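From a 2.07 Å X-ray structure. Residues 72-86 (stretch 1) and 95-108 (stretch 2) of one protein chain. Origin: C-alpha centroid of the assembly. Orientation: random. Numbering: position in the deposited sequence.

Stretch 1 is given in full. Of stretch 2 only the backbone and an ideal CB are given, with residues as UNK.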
ATOM      1  N   ILE A  72      -5.846   8.419  -1.345  1.00 19.79           N
ATOM      2  CA  ILE A  72      -5.312   8.342   0.007  1.00 19.62           C
ATOM      3  C   ILE A  72      -3.804   8.242  -0.136  1.00 19.66           C
ATOM      4  O   ILE A  72      -3.287   7.289  -0.727  1.00 18.53           O
ATOM      5  CB  ILE A  72      -5.834   7.106   0.794  1.00 20.66           C
ATOM      6  CG1 ILE A  72      -7.351   6.963   0.655  1.00 21.32           C
ATOM      7  CG2 ILE A  72      -5.417   7.202   2.256  1.00 19.72           C
ATOM      8  CD1 ILE A  72      -7.880   5.614   1.156  1.00 24.10           C
ATOM      9  N   ILE A  73      -3.109   9.254   0.383  1.00 19.37           N
ATOM     10  CA  ILE A  73      -1.674   9.376   0.232  1.00 19.29           C
ATOM     11  C   ILE A  73      -0.992   8.954   1.531  1.00 19.78           C
ATOM     12  O   ILE A  73      -1.352   9.422   2.614  1.00 19.48           O
ATOM     13  CB  ILE A  73      -1.271  10.850  -0.104  1.00 18.80           C
ATOM     14  CG1 ILE A  73      -2.072  11.384  -1.312  1.00 17.90           C
ATOM     15  CG2 ILE A  73       0.246  10.986  -0.264  1.00 17.87           C
ATOM     16  CD1 ILE A  73      -1.958  10.556  -2.660  1.00 12.49           C
ATOM     17  N   PHE A  74       0.012   8.094   1.401  1.00 19.13           N
ATOM     18  CA  PHE A  74       0.677   7.481   2.547  1.00 19.27           C
ATOM     19  C   PHE A  74       2.183   7.443   2.251  1.00 19.08           C
ATOM     20  O   PHE A  74       2.596   7.185   1.109  1.00 19.10           O
ATOM     21  CB  PHE A  74       0.049   6.090   2.812  1.00 19.14           C
ATOM     22  CG  PHE A  74       0.749   5.271   3.876  1.00 20.25           C
ATOM     23  CD1 PHE A  74       0.865   5.735   5.186  1.00 20.07           C
ATOM     24  CD2 PHE A  74       1.273   4.016   3.563  1.00 19.43           C
ATOM     25  CE1 PHE A  74       1.501   4.967   6.170  1.00 19.47           C
ATOM     26  CE2 PHE A  74       1.911   3.245   4.540  1.00 19.51           C
ATOM     27  CZ  PHE A  74       2.035   3.724   5.842  1.00 18.36           C
ATOM     28  N   VAL A  75       2.985   7.761   3.263  1.00 18.80           N
ATOM     29  CA  VAL A  75       4.447   7.873   3.152  1.00 18.51           C
ATOM     30  C   VAL A  75       5.175   6.933   4.123  1.00 18.68           C
ATOM     31  O   VAL A  75       5.537   7.337   5.240  1.00 19.41           O
ATOM     32  CB  VAL A  75       4.923   9.351   3.345  1.00 18.97           C
ATOM     33  CG1 VAL A  75       6.435   9.483   3.085  1.00 18.00           C
ATOM     34  CG2 VAL A  75       4.120  10.286   2.414  1.00 18.23           C
ATOM     35  N   PRO A  76       5.351   5.659   3.725  1.00 19.02           N
ATOM     36  CA  PRO A  76       6.103   4.703   4.556  1.00 19.63           C
ATOM     37  C   PRO A  76       7.610   4.981   4.710  1.00 19.42           C
ATOM     38  O   PRO A  76       8.217   4.452   5.643  1.00 19.20           O
ATOM     39  CB  PRO A  76       5.852   3.344   3.863  1.00 19.08           C
ATOM     40  CG  PRO A  76       5.477   3.700   2.479  1.00 18.24           C
ATOM     41  CD  PRO A  76       4.781   5.012   2.527  1.00 18.42           C
ATOM     42  N   LYS A  77       8.212   5.762   3.808  1.00 19.97           N
ATOM     43  CA  LYS A  77       9.617   6.167   3.959  1.00 20.42           C
ATOM     44  C   LYS A  77       9.810   7.615   3.504  1.00 20.41           C
ATOM     45  O   LYS A  77       9.286   8.008   2.489  1.00 19.26           O
ATOM     46  CB  LYS A  77      10.558   5.225   3.195  1.00 21.22           C
ATOM     47  CG  LYS A  77      12.069   5.462   3.442  1.00 23.42           C
ATOM     48  CD  LYS A  77      12.915   4.366   2.780  1.00 28.23           C
ATOM     49  CE  LYS A  77      14.345   4.289   3.379  1.00 28.43           C
ATOM     50  NZ  LYS A  77      15.149   5.525   3.056  1.00 31.26           N
ATOM     51  N   GLY A  78      10.549   8.403   4.283  1.00 21.09           N
ATOM     52  CA  GLY A  78      10.827   9.802   3.953  1.00 22.08           C
ATOM     53  C   GLY A  78       9.802  10.794   4.486  1.00 22.64           C
ATOM     54  O   GLY A  78       9.079  10.516   5.467  1.00 22.20           O
ATOM     55  N   ARG A  79       9.726  11.933   3.805  1.00 22.48           N
ATOM     56  CA  ARG A  79       8.978  13.107   4.251  1.00 23.48           C
ATOM     57  C   ARG A  79       8.544  13.837   3.002  1.00 23.31           C
ATOM     58  O   ARG A  79       9.382  14.151   2.140  1.00 23.26           O
ATOM     59  CB  ARG A  79       9.884  14.080   5.026  1.00 23.92           C
ATOM     60  CG  ARG A  79      10.358  13.678   6.405  1.00 26.77           C
ATOM     61  CD  ARG A  79      11.237  14.803   6.998  1.00 33.24           C
ATOM     62  NE  ARG A  79      10.505  16.063   7.216  1.00 37.44           N
ATOM     63  CZ  ARG A  79      11.020  17.294   7.119  1.00 37.90           C
ATOM     64  NH1 ARG A  79      12.287  17.489   6.756  1.00 37.56           N
ATOM     65  NH2 ARG A  79      10.240  18.350   7.357  1.00 38.10           N
ATOM     66  N   ILE A  80       7.248  14.119   2.887  1.00 22.95           N
ATOM     67  CA  ILE A  80       6.771  14.941   1.775  1.00 22.96           C
ATOM     68  C   ILE A  80       5.919  16.112   2.285  1.00 23.12           C
ATOM     69  O   ILE A  80       5.325  16.024   3.358  1.00 23.43           O
ATOM     70  CB  ILE A  80       5.962  14.115   0.723  1.00 22.70           C
ATOM     71  CG1 ILE A  80       4.574  13.725   1.278  1.00 22.75           C
ATOM     72  CG2 ILE A  80       6.769  12.911   0.245  1.00 21.71           C
ATOM     73  CD1 ILE A  80       3.605  13.168   0.216  1.00 23.31           C
ATOM     74  N   LEU A  81       5.880  17.202   1.525  1.00 22.85           N
ATOM     75  CA  LEU A  81       4.885  18.235   1.748  1.00 23.22           C
ATOM     76  C   LEU A  81       3.818  17.969   0.712  1.00 23.40           C
ATOM     77  O   LEU A  81       4.032  18.189  -0.466  1.00 23.50           O
ATOM     78  CB  LEU A  81       5.456  19.651   1.568  1.00 23.34           C
ATOM     79  CG  LEU A  81       4.432  20.805   1.713  1.00 23.24           C
ATOM     80  CD1 LEU A  81       3.800  20.821   3.115  1.00 21.48           C
ATOM     81  CD2 LEU A  81       5.080  22.156   1.380  1.00 23.49           C
ATOM     82  N   ASP A  82       2.678  17.487   1.171  1.00 23.78           N
ATOM     83  CA  ASP A  82       1.598  17.081   0.308  1.00 24.38           C
ATOM     84  C   ASP A  82       0.551  18.184   0.179  1.00 24.52           C
ATOM     85  O   ASP A  82       0.218  18.845   1.166  1.00 24.46           O
ATOM     86  CB  ASP A  82       0.950  15.834   0.878  1.00 24.79           C
ATOM     87  CG  ASP A  82       0.205  15.076  -0.155  1.00 26.14           C
ATOM     88  OD1 ASP A  82       0.846  14.695  -1.151  1.00 27.33           O
ATOM     89  OD2 ASP A  82      -1.012  14.895   0.013  1.00 29.74           O
ATOM     90  N   VAL A  83       0.049  18.388  -1.036  1.00 24.30           N
ATOM     91  CA  VAL A  83      -0.873  19.493  -1.309  1.00 24.30           C
ATOM     92  C   VAL A  83      -2.079  19.008  -2.120  1.00 24.83           C
ATOM     93  O   VAL A  83      -1.938  18.153  -3.005  1.00 24.40           O
ATOM     94  CB  VAL A  83      -0.169  20.648  -2.082  1.00 24.82           C
ATOM     95  CG1 VAL A  83      -1.113  21.811  -2.296  1.00 24.30           C
ATOM     96  CG2 VAL A  83       1.087  21.112  -1.352  1.00 24.57           C
ATOM     97  N   ALA A  84      -3.262  19.538  -1.792  1.00 24.76           N
ATOM     98  CA  ALA A  84      -4.494  19.314  -2.558  1.00 24.95           C
ATOM     99  C   ALA A  84      -5.107  20.662  -2.885  1.00 25.75           C
ATOM    100  O   ALA A  84      -5.292  21.469  -1.988  1.00 25.45           O
ATOM    101  CB  ALA A  84      -5.465  18.512  -1.742  1.00 24.36           C
ATOM    102  N   VAL A  85      -5.456  20.886  -4.148  1.00 26.93           N
ATOM    103  CA  VAL A  85      -5.962  22.184  -4.602  1.00 29.09           C
ATOM    104  C   VAL A  85      -7.373  22.028  -5.165  1.00 30.30           C
ATOM    105  O   VAL A  85      -7.581  21.216  -6.076  1.00 30.52           O
ATOM    106  CB  VAL A  85      -5.038  22.806  -5.694  1.00 28.73           C
ATOM    107  CG1 VAL A  85      -5.575  24.165  -6.149  1.00 29.29           C
ATOM    108  CG2 VAL A  85      -3.598  22.958  -5.176  1.00 28.19           C
ATOM    109  N   ASP A  86      -8.336  22.779  -4.618  1.00 31.95           N
ATOM    110  CA  ASP A  86      -9.712  22.756  -5.144  1.00 33.97           C
ATOM    111  C   ASP A  86      -9.728  23.319  -6.537  1.00 34.84           C
ATOM    112  O   ASP A  86      -9.455  24.512  -6.726  1.00 35.71           O
ATOM    113  CB  ASP A  86     -10.676  23.550  -4.257  1.00 34.27           C
ATOM    114  CG  ASP A  86     -12.155  23.295  -4.593  1.00 35.43           C
ATOM    115  OD1 ASP A  86     -12.480  22.739  -5.663  1.00 36.17           O
ATOM    116  OD2 ASP A  86     -13.010  23.646  -3.758  1.00 38.33           O
ATOM    117  N   UNK A  95      -9.469  27.217  -6.071  1.00 41.25           N
ATOM    118  CA  UNK A  95      -8.147  27.811  -5.964  1.00 39.03           C
ATOM    119  C   UNK A  95      -7.561  27.747  -4.568  1.00 37.70           C
ATOM    120  O   UNK A  95      -6.401  28.077  -4.381  1.00 37.49           O
ATOM    121  CB  UNK A  95      -8.202  29.270  -6.421  1.00 39.03           C
ATOM    122  N   UNK A  96      -8.358  27.333  -3.584  1.00 36.71           N
ATOM    123  CA  UNK A  96      -7.853  27.143  -2.218  1.00 35.64           C
ATOM    124  C   UNK A  96      -7.206  25.764  -2.080  1.00 34.96           C
ATOM    125  O   UNK A  96      -7.487  24.841  -2.860  1.00 33.77           O
ATOM    126  CB  UNK A  96      -8.982  27.304  -1.198  1.00 35.64           C
ATOM    127  N   UNK A  97      -6.346  25.618  -1.082  1.00 34.51           N
ATOM    128  CA  UNK A  97      -5.552  24.401  -0.978  1.00 34.70           C
ATOM    129  C   UNK A  97      -5.270  23.987   0.449  1.00 34.38           C
ATOM    130  O   UNK A  97      -5.255  24.824   1.367  1.00 34.72           O
ATOM    131  CB  UNK A  97      -4.227  24.582  -1.721  1.00 34.70           C
ATOM    132  N   UNK A  98      -5.047  22.688   0.628  1.00 33.31           N
ATOM    133  CA  UNK A  98      -4.617  22.130   1.901  1.00 32.63           C
ATOM    134  C   UNK A  98      -3.174  21.632   1.751  1.00 32.34           C
ATOM    135  O   UNK A  98      -2.818  21.021   0.736  1.00 31.39           O
ATOM    136  CB  UNK A  98      -5.548  21.002   2.350  1.00 32.63           C
ATOM    137  N   UNK A  99      -2.355  21.936   2.756  1.00 31.95           N
ATOM    138  CA  UNK A  99      -0.980  21.449   2.862  1.00 31.78           C
ATOM    139  C   UNK A  99      -0.888  20.575   4.099  1.00 31.26           C
ATOM    140  O   UNK A  99      -1.524  20.862   5.124  1.00 32.05           O
ATOM    141  CB  UNK A  99       0.024  22.602   2.926  1.00 31.78           C
ATOM    142  N   UNK A 100      -0.126  19.491   3.991  1.00 30.12           N
ATOM    143  CA  UNK A 100       0.132  18.584   5.106  1.00 28.84           C
ATOM    144  C   UNK A 100       1.443  17.837   4.874  1.00 28.89           C
ATOM    145  O   UNK A 100       1.690  17.335   3.763  1.00 27.96           O
ATOM    146  CB  UNK A 100      -1.024  17.598   5.282  1.00 28.84           C
ATOM    147  N   UNK A 101       2.271  17.786   5.917  1.00 27.97           N
ATOM    148  CA  UNK A 101       3.462  16.952   5.928  1.00 28.38           C
ATOM    149  C   UNK A 101       3.113  15.523   6.292  1.00 27.11           C
ATOM    150  O   UNK A 101       2.627  15.232   7.398  1.00 27.04           O
ATOM    151  CB  UNK A 101       4.500  17.509   6.904  1.00 28.38           C
ATOM    152  N   UNK A 102       3.344  14.633   5.333  1.00 25.92           N
ATOM    153  CA  UNK A 102       3.182  13.201   5.555  1.00 24.57           C
ATOM    154  C   UNK A 102       4.571  12.618   5.516  1.00 23.88           C
ATOM    155  O   UNK A 102       5.386  12.999   4.687  1.00 23.47           O
ATOM    156  CB  UNK A 102       2.261  12.548   4.522  1.00 24.57           C
ATOM    157  N   UNK A 103       4.858  11.724   6.451  1.00 23.51           N
ATOM    158  CA  UNK A 103       6.207  11.213   6.620  1.00 23.30           C
ATOM    159  C   UNK A 103       6.191   9.856   7.321  1.00 23.08           C
ATOM    160  O   UNK A 103       5.138   9.410   7.792  1.00 22.40           O
ATOM    161  CB  UNK A 103       7.058  12.210   7.409  1.00 23.30           C
ATOM    162  N   UNK A 104       7.349   9.207   7.377  1.00 23.55           N
ATOM    163  CA  UNK A 104       7.468   7.912   8.031  1.00 24.67           C
ATOM    164  C   UNK A 104       7.438   8.013   9.564  1.00 25.38           C
ATOM    165  O   UNK A 104       7.237   7.008  10.237  1.00 25.95           O
ATOM    166  CB  UNK A 104       8.763   7.231   7.584  1.00 24.67           C
ATOM    167  N   UNK A 105       7.657   9.218  10.101  1.00 25.87           N
ATOM    168  CA  UNK A 105       7.641   9.453  11.559  1.00 26.14           C
ATOM    169  C   UNK A 105       6.219   9.443  12.085  1.00 24.99           C
ATOM    170  O   UNK A 105       5.953   8.866  13.134  1.00 24.88           O
ATOM    171  CB  UNK A 105       8.314  10.783  11.905  1.00 26.14           C
ATOM    172  N   UNK A 106       5.319  10.102  11.357  1.00 24.88           N
ATOM    173  CA  UNK A 106       3.913  10.173  11.754  1.00 24.43           C
ATOM    174  C   UNK A 106       3.016   9.056  11.188  1.00 23.89           C
ATOM    175  O   UNK A 106       2.036   8.660  11.831  1.00 23.06           O
ATOM    176  CB  UNK A 106       3.348  11.527  11.321  1.00 24.43           C
ATOM    177  N   UNK A 107       3.386   8.534  10.017  1.00 22.57           N
ATOM    178  CA  UNK A 107       2.555   7.584   9.263  1.00 22.82           C
ATOM    179  C   UNK A 107       1.136   8.097   9.020  1.00 23.17           C
ATOM    180  O   UNK A 107       0.207   7.308   8.861  1.00 23.21           O
ATOM    181  CB  UNK A 107       2.490   6.249  10.007  1.00 22.82           C
ATOM    182  N   UNK A 108       0.970   9.423   8.998  1.00 23.80           N
ATOM    183  CA  UNK A 108      -0.327  10.035   8.655  1.00 23.72           C
ATOM    184  C   UNK A 108      -0.634   9.931   7.164  1.00 23.96           C
ATOM    185  O   UNK A 108       0.277   9.804   6.308  1.00 24.05           O
ATOM    186  CB  UNK A 108      -0.345  11.505   9.078  1.00 23.72           C
TER

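Stretch 2 runs antiparallel to strand 79-86. Position 95 has phi of 90°, which by itself favours glycine. The residue is Gly95, whose N donates to Asp86 O at 2.8 Å and closes this end of the ladder. At 96 CA-to-CB points away from stretch 1, so almost any side chain would fit, polar ones readily; Lys96 leaves the contact to its backbone, Lys96 O accepting from Asp86 N at 2.8 Å.

Position 97 pairs with Val85, its ideal CB 3.9 Å from Val85 CG2 and 4.2 Å from Val83 CG1. A beta-branched or aromatic residue would suit these two methyls. It is Tyr97, with CB 3.8 Å from Val85 CG2; at chi1 p the ring leads away from stretch 1, leaving mainly the base of the side chain in contact.

Position 98 lies on the other face, opposite Ala84, whose small side chain offers little to grip; many strand formers would do. Val98 is held chiefly by its backbone, Val98 N to Ala84 O at 2.9 Å and Ala84 N to Val98 O at 3.0 Å. At 99, on the face of Leu81 and Val83, a side chain with an aliphatic base would fit whatever its tip. Lys99 packs CG 4.0 Å from Val83 CG2, while its NZ is hydrogen-bonded elsewhere in the structure.

Position 100 pairs with Asp82, and its ideal CB comes no nearer than 4.5 Å, to Asp82 O, so size is not dictated. The residue is Ala100, and the pair is joined by Asp82 N to Ala100 O at 2.8 Å and Ala100 N to Asp82 O at 2.9 Å.

Position 101 shares its face with Leu81 and the guanidinium of Arg79, which invites an acid. Glu101 meets it: OE2 lies 2.6 Å from Arg79 NE in a salt bridge, near the guanidinium plane, and accepts also from Arg79 NH2 at 2.9 Å.

Position 102 faces a pocket of Ile73, Val75 and Ile80, its ideal CB 3.6 Å from Val75 CG2; a branched aliphatic residue is expected. Leu102 gives the largest covered area of either stretch, with CD1 3.7 Å from Ile73 CG2.

At 103 the ideal CB is tight against Gly78 O, 3.3 Å away, and beside Arg79 CG; a slim polar side chain would suit. Asn103 turns back into its own stretch, its OD1 accepting from the N of 106.

Position 104 points toward stretch 1, where Gly78 N is a donor within reach of a longer acceptor. Glu104 OE1 accepts from Gly78 N at 2.8 Å, and Glu104 N donates to Gly78 O at 2.9 Å.

Nothing of stretch 1 lies within 5.5 Å of the ideal CB at 105, 106 or 108, so it sets no limit on size or polarity there; the residues are Glu105, Asn106, whose OD1 accepts from the N of 108, and Tyr108, whose ring stays clear of stretch 1. At 107 phi is positive, which suits Asn or Gly, yet Phe74 lies alongside; His107 brings ND1 3.8 Å from Phe74 CE1.

Stretch 2 (95-108) GKYVKAELNEENHY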
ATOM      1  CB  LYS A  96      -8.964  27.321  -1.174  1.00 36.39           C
ATOM      2  CG  LYS A  96      -9.653  28.694  -1.192  1.00 36.98           C
ATOM      3  CD  LYS A  96      -8.803  29.801  -0.567  1.00 37.60           C
ATOM      4  CE  LYS A  96      -9.507  31.161  -0.665  1.00 38.05           C
ATOM      5  NZ  LYS A  96     -10.973  31.067  -0.328  1.00 38.66           N
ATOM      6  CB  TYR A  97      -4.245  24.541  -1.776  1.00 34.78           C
ATOM      7  CG  TYR A  97      -3.337  25.649  -1.290  1.00 36.34           C
ATOM      8  CD1 TYR A  97      -2.501  25.458  -0.193  1.00 37.74           C
ATOM      9  CD2 TYR A  97      -3.312  26.893  -1.930  1.00 36.99           C
ATOM     10  CE1 TYR A  97      -1.676  26.472   0.264  1.00 39.03           C
ATOM     11  CE2 TYR A  97      -2.484  27.913  -1.475  1.00 38.34           C
ATOM     12  CZ  TYR A  97      -1.661  27.688  -0.381  1.00 38.67           C
ATOM     13  OH  TYR A  97      -0.828  28.674   0.090  1.00 40.58           O
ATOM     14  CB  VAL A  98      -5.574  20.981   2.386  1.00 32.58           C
ATOM     15  CG1 VAL A  98      -5.028  20.277   3.618  1.00 31.79           C
ATOM     16  CG2 VAL A  98      -6.965  21.524   2.675  1.00 32.35           C
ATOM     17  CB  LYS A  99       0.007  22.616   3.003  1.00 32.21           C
ATOM     18  CG  LYS A  99       0.148  23.481   1.781  1.00 31.79           C
ATOM     19  CD  LYS A  99       1.355  24.379   1.924  1.00 33.64           C
ATOM     20  CE  LYS A  99       1.549  25.270   0.730  1.00 34.22           C
ATOM     21  NZ  LYS A  99       2.740  26.169   0.915  1.00 34.72           N
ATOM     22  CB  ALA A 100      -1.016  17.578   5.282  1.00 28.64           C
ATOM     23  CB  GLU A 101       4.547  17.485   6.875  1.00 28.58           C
ATOM     24  CG  GLU A 101       5.916  16.831   6.580  1.00 32.01           C
ATOM     25  CD  GLU A 101       7.052  17.387   7.417  1.00 34.71           C
ATOM     26  OE1 GLU A 101       7.034  18.597   7.770  1.00 37.15           O
ATOM     27  OE2 GLU A 101       7.974  16.604   7.719  1.00 36.66           O
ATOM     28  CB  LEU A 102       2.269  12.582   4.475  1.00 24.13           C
ATOM     29  CG  LEU A 102       0.929  13.296   4.251  1.00 23.03           C
ATOM     30  CD1 LEU A 102       0.185  12.724   3.049  1.00 21.34           C
ATOM     31  CD2 LEU A 102       0.012  13.253   5.521  1.00 20.18           C
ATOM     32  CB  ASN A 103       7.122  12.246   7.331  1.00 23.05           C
ATOM     33  CG  ASN A 103       6.608  12.672   8.709  1.00 23.72           C
ATOM     34  OD1 ASN A 103       6.201  11.852   9.518  1.00 23.29           O
ATOM     35  ND2 ASN A 103       6.669  13.974   8.983  1.00 24.92           N
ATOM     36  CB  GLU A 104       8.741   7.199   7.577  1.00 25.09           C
ATOM     37  CG  GLU A 104      10.054   7.874   7.989  1.00 24.96           C
ATOM     38  CD  GLU A 104      11.261   7.086   7.496  1.00 28.88           C
ATOM     39  OE1 GLU A 104      11.963   7.578   6.586  1.00 28.42           O
ATOM     40  OE2 GLU A 104      11.490   5.954   7.997  1.00 29.69           O
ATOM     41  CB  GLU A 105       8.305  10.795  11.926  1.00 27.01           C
ATOM     42  CG  GLU A 105       7.909  11.323  13.326  1.00 29.94           C
ATOM     43  CD  GLU A 105       8.178  12.812  13.522  1.00 32.23           C
ATOM     44  OE1 GLU A 105       9.361  13.197  13.593  1.00 34.96           O
ATOM     45  OE2 GLU A 105       7.205  13.594  13.609  1.00 35.23           O
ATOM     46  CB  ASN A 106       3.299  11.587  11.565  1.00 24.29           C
ATOM     47  CG  ASN A 106       3.251  12.093  10.094  1.00 25.84           C
ATOM     48  OD1 ASN A 106       3.192  11.338   9.118  1.00 24.53           O
ATOM     49  ND2 ASN A 106       3.213  13.420   9.960  1.00 26.14           N
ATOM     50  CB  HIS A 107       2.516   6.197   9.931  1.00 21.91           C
ATOM     51  CG  HIS A 107       3.824   5.480   9.902  1.00 20.91           C
ATOM     52  ND1 HIS A 107       4.353   4.941   8.748  1.00 20.62           N
ATOM     53  CD2 HIS A 107       4.726   5.237  10.878  1.00 19.29           C
ATOM     54  CE1 HIS A 107       5.524   4.392   9.016  1.00 18.58           C
ATOM     55  NE2 HIS A 107       5.775   4.564  10.301  1.00 21.10           N
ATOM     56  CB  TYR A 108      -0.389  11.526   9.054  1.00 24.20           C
ATOM     57  CG  TYR A 108      -0.293  11.851  10.542  1.00 23.98           C
ATOM     58  CD1 TYR A 108      -0.559  10.899  11.514  1.00 24.15           C
ATOM     59  CD2 TYR A 108       0.031  13.136  10.958  1.00 24.73           C
ATOM     60  CE1 TYR A 108      -0.479  11.209  12.874  1.00 25.96           C
ATOM     61  CE2 TYR A 108       0.107  13.460  12.311  1.00 26.27           C
ATOM     62  CZ  TYR A 108      -0.150  12.495  13.262  1.00 26.37           C
ATOM     63  OH  TYR A 108      -0.062  12.819  14.604  1.00 28.48           O
TER
HETATM   64  O   HOH W   1       2.734   8.641   6.166  1.00 15.24           O
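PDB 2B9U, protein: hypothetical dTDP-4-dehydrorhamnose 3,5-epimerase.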